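Local coordinates for major capsid protein P2 (Pseudoalteromonas phage pm2, PDB 2VVF) that forms the trimeric double jelly-roll building block of the capsid of a lipid-containing marine bacteriophage, at residues 93-96 / 97-101. Residues are numbered along the deposited sequence; the frame is centred on the assembly and turned at random.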
# COMPACT_ATOMS: atom_id res chain seq x y z
N VAL A 93 11.67 2.99 -10.17
CA VAL A 93 11.53 4.16 -11.03
C VAL A 93 11.66 3.74 -12.49
O VAL A 93 10.86 4.15 -13.34
CB VAL A 93 12.55 5.26 -10.66
CG1 VAL A 93 13.88 4.65 -10.27
CG2 VAL A 93 12.71 6.25 -11.81
N ASN A 94 12.64 2.89 -12.76
CA ASN A 94 12.86 2.36 -14.11
C ASN A 94 12.82 0.84 -14.07
O ASN A 94 13.09 0.16 -15.06
CB ASN A 94 14.19 2.86 -14.68
CG ASN A 94 14.06 4.20 -15.37
OD1 ASN A 94 14.40 5.24 -14.80
ND2 ASN A 94 13.53 4.19 -16.59
N VAL A 95 12.47 0.31 -12.90
CA VAL A 95 12.33 -1.12 -12.68
C VAL A 95 11.10 -1.32 -11.80
O VAL A 95 10.55 -0.36 -11.27
CB VAL A 95 13.59 -1.74 -12.04
CG1 VAL A 95 14.82 -1.44 -12.88
CG2 VAL A 95 13.77 -1.23 -10.61
N THR A 96 10.67 -2.57 -11.65
CA THR A 96 9.50 -2.86 -10.83
C THR A 96 9.81 -2.67 -9.35
O THR A 96 10.97 -2.71 -8.93
CB THR A 96 8.96 -4.27 -11.11
OG1 THR A 96 9.97 -5.25 -10.81
CG2 THR A 96 8.54 -4.40 -12.56
N ASP A 97 8.77 -2.45 -8.56
CA ASP A 97 8.92 -2.27 -7.12
C ASP A 97 9.59 -3.50 -6.51
O ASP A 97 10.47 -3.39 -5.66
CB ASP A 97 7.57 -2.03 -6.45
CG ASP A 97 6.95 -0.69 -6.83
OD1 ASP A 97 7.56 0.04 -7.63
OD2 ASP A 97 5.86 -0.38 -6.32
N LEU A 98 9.17 -4.67 -6.97
CA LEU A 98 9.71 -5.93 -6.48
C LEU A 98 11.22 -6.02 -6.66
O LEU A 98 11.95 -6.48 -5.78
CB LEU A 98 9.03 -7.12 -7.17
CG LEU A 98 7.72 -7.63 -6.55
CD1 LEU A 98 7.16 -8.79 -7.35
CD2 LEU A 98 7.94 -8.03 -5.09
N VAL A 99 11.70 -5.58 -7.82
CA VAL A 99 13.13 -5.60 -8.12
C VAL A 99 13.89 -4.65 -7.20
O VAL A 99 14.98 -4.97 -6.72
CB VAL A 99 13.40 -5.29 -9.61
CG1 VAL A 99 14.87 -4.97 -9.82
CG2 VAL A 99 12.97 -6.45 -10.49
N GLN A 100 13.30 -3.48 -6.96
CA GLN A 100 13.92 -2.47 -6.11
C GLN A 100 13.97 -2.89 -4.65
O GLN A 100 14.87 -2.49 -3.91
CB GLN A 100 13.18 -1.13 -6.25
CG GLN A 100 14.02 0.08 -5.89
CD GLN A 100 15.41 0.03 -6.48
OE1 GLN A 100 16.31 -0.61 -5.94
NE2 GLN A 100 15.60 0.71 -7.61
N GLN A 101 13.00 -3.70 -4.23
CA GLN A 101 12.94 -4.18 -2.85
C GLN A 101 13.88 -5.36 -2.64
O GLN A 101 14.64 -5.39 -1.67
CB GLN A 101 11.51 -4.59 -2.48
CG GLN A 101 10.47 -3.51 -2.72
CD GLN A 101 9.07 -4.08 -2.81
OE1 GLN A 101 8.85 -5.27 -2.63
NE2 GLN A 101 8.10 -3.22 -3.11
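The flat side-chain amide of Gln-100 has methyl CG2 of Val-95 over one face. The side chain of Gln-100 also touches Met-90 and Val-229. OD1 of the Asp-97 carboxylate lies 3.9 Å from Thr-96 C, although the side chain as a whole leads away. Its main polar partners come just before the turn: OD1 accepts from Gly-92 N, and OD2 forms a salt bridge with Lys-91. OD2 also forms a salt bridge with Lys-91 of a second subunit, so two lysines probably balance its charge.

Thr-96 carries the turn. Its carbonyl O accepts from Gln-100 N at 3.1 Å, the first backbone bond of the helix. The side chain of Thr-96 places OG1 between its own N and C (chi1 60°), which brings it to the backbone N-H of Val-99 in the first turn. There OG1 accepts a weak, long bond of 3.5 Å from Val-99 N. It also lies close to methyl CG2 of Val-99, at 3.2 Å. A stronger partner of the hydroxyl is Val-93 O of the second subunit, to which OG1 donates.

Val-95 and Val-99 close one side of the turn. CG2 of Val-95 meets CG1 of Val-99 at 4.0 Å, and the two side chains cross at about a right angle. Val-99 also packs on Val-93 of the second subunit.

This is a threonine N-cap. It ends the loop that follows strand 80-84 and starts helix 97-102 in the N-terminal jelly roll. The same hydroxyl joins this helix start to a neighbouring subunit, so the cap is part of the trimer interface of a double jelly-roll capsid protein.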